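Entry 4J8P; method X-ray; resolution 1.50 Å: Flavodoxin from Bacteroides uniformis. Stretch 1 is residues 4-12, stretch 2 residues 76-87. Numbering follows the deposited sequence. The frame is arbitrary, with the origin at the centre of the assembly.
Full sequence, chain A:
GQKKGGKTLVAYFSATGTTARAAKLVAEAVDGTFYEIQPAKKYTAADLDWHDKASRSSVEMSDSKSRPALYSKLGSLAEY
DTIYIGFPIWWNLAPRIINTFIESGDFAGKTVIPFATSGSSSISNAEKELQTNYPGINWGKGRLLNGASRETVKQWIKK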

# COMPACT_ATOMS: atom_id res chain seq x y z
N LYS A 4 15.93 3.32 20.06
CA LYS A 4 14.99 2.26 19.69
C LYS A 4 14.37 2.52 18.30
O LYS A 4 13.26 2.06 18.01
CB LYS A 4 13.91 2.09 20.77
N GLY A 5 15.11 3.24 17.45
CA GLY A 5 14.70 3.56 16.08
C GLY A 5 15.39 2.71 15.03
O GLY A 5 15.94 1.65 15.34
N GLY A 6 15.34 3.19 13.78
CA GLY A 6 15.95 2.52 12.63
C GLY A 6 15.26 1.23 12.22
O GLY A 6 15.87 0.39 11.55
N LYS A 7 13.97 1.07 12.62
CA LYS A 7 13.18 -0.14 12.35
C LYS A 7 12.48 -0.06 10.99
O LYS A 7 12.49 1.00 10.35
CB LYS A 7 12.12 -0.38 13.43
CG LYS A 7 12.67 -0.61 14.85
CD LYS A 7 12.10 -1.88 15.47
CE LYS A 7 10.70 -1.74 16.05
NZ LYS A 7 10.72 -1.10 17.39
N THR A 8 11.92 -1.19 10.54
CA THR A 8 11.21 -1.26 9.26
C THR A 8 9.77 -1.65 9.48
O THR A 8 9.47 -2.56 10.26
CB THR A 8 11.93 -2.22 8.28
OG1 THR A 8 13.26 -1.73 8.03
CG2 THR A 8 11.17 -2.39 6.94
N LEU A 9 8.87 -0.92 8.82
CA LEU A 9 7.43 -1.19 8.87
C LEU A 9 7.00 -1.72 7.53
O LEU A 9 7.40 -1.15 6.53
CB LEU A 9 6.66 0.12 9.20
CG LEU A 9 5.12 -0.03 9.30
CD1 LEU A 9 4.74 -0.93 10.50
CD2 LEU A 9 4.43 1.34 9.46
N VAL A 10 6.18 -2.80 7.49
CA VAL A 10 5.59 -3.26 6.23
C VAL A 10 4.11 -3.06 6.41
O VAL A 10 3.47 -3.85 7.10
CB VAL A 10 5.98 -4.70 5.82
CG1 VAL A 10 5.24 -5.15 4.57
CG2 VAL A 10 7.49 -4.80 5.63
N ALA A 11 3.58 -1.94 5.87
CA ALA A 11 2.17 -1.60 5.94
C ALA A 11 1.49 -2.03 4.65
O ALA A 11 2.10 -1.93 3.58
CB ALA A 11 2.02 -0.10 6.13
N TYR A 12 0.27 -2.55 4.74
CA TYR A 12 -0.39 -2.97 3.50
C TYR A 12 -1.88 -2.87 3.62
O TYR A 12 -2.43 -3.03 4.72
CB TYR A 12 -0.01 -4.44 3.15
CG TYR A 12 -0.70 -5.43 4.05
CD1 TYR A 12 -0.19 -5.73 5.30
CD2 TYR A 12 -1.91 -6.01 3.67
CE1 TYR A 12 -0.88 -6.57 6.18
CE2 TYR A 12 -2.61 -6.84 4.54
CZ TYR A 12 -2.07 -7.13 5.78
OH TYR A 12 -2.70 -7.99 6.64
N SER A 76 2.33 6.09 16.54
CA SER A 76 3.57 6.79 16.18
C SER A 76 4.38 6.00 15.15
O SER A 76 4.49 4.77 15.25
CB SER A 76 4.42 7.06 17.41
OG SER A 76 5.74 7.46 17.08
N LEU A 77 5.00 6.71 14.18
CA LEU A 77 5.87 6.10 13.16
C LEU A 77 7.33 6.46 13.43
O LEU A 77 8.21 6.07 12.67
CB LEU A 77 5.45 6.51 11.73
CG LEU A 77 3.98 6.27 11.34
CD1 LEU A 77 3.68 6.86 9.97
CD2 LEU A 77 3.62 4.77 11.36
N ALA A 78 7.61 7.18 14.54
CA ALA A 78 8.93 7.64 14.93
C ALA A 78 10.01 6.54 14.95
O ALA A 78 11.14 6.80 14.54
CB ALA A 78 8.86 8.31 16.30
N GLU A 79 9.66 5.31 15.39
CA GLU A 79 10.63 4.20 15.49
C GLU A 79 11.11 3.65 14.11
O GLU A 79 12.10 2.91 14.03
CB GLU A 79 10.04 3.04 16.32
CG GLU A 79 8.75 2.45 15.75
CD GLU A 79 7.95 1.56 16.67
OE1 GLU A 79 8.41 0.44 16.97
OE2 GLU A 79 6.82 1.96 17.03
N TYR A 80 10.41 4.02 13.03
CA TYR A 80 10.78 3.49 11.71
C TYR A 80 11.56 4.47 10.85
O TYR A 80 11.17 5.64 10.76
CB TYR A 80 9.50 3.10 10.96
CG TYR A 80 8.59 2.19 11.74
CD1 TYR A 80 8.93 0.86 11.98
CD2 TYR A 80 7.39 2.66 12.27
CE1 TYR A 80 8.11 0.02 12.72
CE2 TYR A 80 6.54 1.82 12.98
CZ TYR A 80 6.91 0.50 13.22
OH TYR A 80 6.07 -0.35 13.88
N ASP A 81 12.59 3.98 10.14
CA ASP A 81 13.29 4.81 9.16
C ASP A 81 12.92 4.33 7.75
O ASP A 81 13.23 5.02 6.78
CB ASP A 81 14.82 4.83 9.38
CG ASP A 81 15.62 3.57 9.07
OD1 ASP A 81 15.03 2.61 8.53
OD2 ASP A 81 16.84 3.56 9.34
N THR A 82 12.26 3.14 7.64
CA THR A 82 11.89 2.55 6.36
C THR A 82 10.48 2.03 6.45
O THR A 82 10.17 1.28 7.38
CB THR A 82 12.86 1.39 5.98
OG1 THR A 82 14.20 1.89 5.97
CG2 THR A 82 12.57 0.82 4.57
N ILE A 83 9.64 2.41 5.48
CA ILE A 83 8.26 1.95 5.46
C ILE A 83 7.91 1.43 4.09
O ILE A 83 7.98 2.18 3.11
CB ILE A 83 7.26 3.07 5.88
CG1 ILE A 83 7.62 3.61 7.31
CG2 ILE A 83 5.79 2.53 5.80
CD1 ILE A 83 6.73 4.71 7.81
N TYR A 84 7.54 0.16 4.03
CA TYR A 84 7.01 -0.41 2.78
C TYR A 84 5.50 -0.22 2.80
O TYR A 84 4.90 -0.38 3.88
CB TYR A 84 7.32 -1.89 2.68
CG TYR A 84 8.77 -2.22 2.45
CD1 TYR A 84 9.68 -2.18 3.49
CD2 TYR A 84 9.22 -2.60 1.18
CE1 TYR A 84 11.04 -2.46 3.28
CE2 TYR A 84 10.56 -2.92 0.97
CZ TYR A 84 11.46 -2.85 2.02
OH TYR A 84 12.79 -3.14 1.82
N ILE A 85 4.87 0.16 1.66
CA ILE A 85 3.42 0.34 1.61
C ILE A 85 2.91 -0.50 0.48
O ILE A 85 3.27 -0.25 -0.68
CB ILE A 85 3.01 1.83 1.43
CG1 ILE A 85 3.59 2.68 2.59
CG2 ILE A 85 1.46 1.94 1.36
CD1 ILE A 85 3.21 4.15 2.47
N GLY A 86 2.13 -1.53 0.80
CA GLY A 86 1.62 -2.44 -0.23
C GLY A 86 0.15 -2.27 -0.50
O GLY A 86 -0.62 -1.96 0.42
N PHE A 87 -0.24 -2.53 -1.73
CA PHE A 87 -1.66 -2.42 -2.10
C PHE A 87 -1.99 -3.14 -3.37
O PHE A 87 -1.11 -3.32 -4.21
CB PHE A 87 -2.04 -0.92 -2.30
CG PHE A 87 -1.02 -0.14 -3.11
CD1 PHE A 87 0.03 0.52 -2.47
CD2 PHE A 87 -1.12 -0.05 -4.50
CE1 PHE A 87 1.00 1.21 -3.20
CE2 PHE A 87 -0.14 0.62 -5.25
CZ PHE A 87 0.90 1.28 -4.59
O HOH W 1 15.55 0.16 8.72

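The two strands slip by one residue at the start of their pairing. Lys 7 pairs with Tyr 80, but Thr 8 pairs with Thr 82, so Asp 81 is left over in a beta bulge. The chain also turns a corner at Asp 81. At the bulge one carbonyl serves two amides. Asp 81 N donates to Lys 7 O at 3.0 Å, and Thr 82 N makes a weak hydrogen bond to Lys 7 O at 3.5 Å.

Beyond the bulge the pairing is regular and parallel. Leu 9 N donates to Thr 82 O at 2.9 Å, and Tyr 84 N to Leu 9 O at 2.8 Å. Ala 11 N then donates to Tyr 84 O at 2.9 Å, and Gly 86 N to Ala 11 O at 2.8 Å. Leu 9 and Ala 11 thus use both backbone polar groups on this neighbour. CA-H...O contacts fill in between, such as Thr 8 CA to Thr 82 O at 3.3 Å.

Before the bulge, Lys 7 N donates to Glu 79 O at 3.0 Å. The Lys 7 side chain adds a salt bridge, with Lys 7 NZ 2.8 Å from Glu 79 OE1. Both charged groups suit this more open end. Gly 6 has a positive phi of 70°, which favours glycine.

Leu 9 has the largest area covered by the other stretch. Leu 9 CB sits over one face of the Tyr 80 ring, 3.7 Å from the ring centroid, in a CH-pi contact. Leu 9 CD2 lies 4.0 Å from Leu 77 CD2 and 4.1 Å from Ile 83 CG2. Leu 9 is buried among apolar groups, and its side chain needs no polar partner there. The Tyr 80 hydroxyl is satisfied elsewhere in the structure.

Leu 9, Ala 11, Ile 83 and Ile 85 share one face of the sheet. Thr 8, Val 10, Thr 82 and Tyr 84 point to the other. There Thr 8 CG2 meets the edge of the Tyr 84 ring, 3.7 Å from Tyr 84 CE1, and Val 10 CG2 is 4.0 Å from Tyr 84 CD1.

The threonines are partly exposed, and their hydroxyls find polar partners. Thr 82 OG1 donates to Asp 81 OD1 at 2.8 Å. Water 1 accepts from Thr 8 OG1 at 3.0 Å and donates to Gly 6 O at 2.9 Å and Asp 81 OD1 at 2.5 Å. It links Asp 81 to Gly 6 and Thr 8.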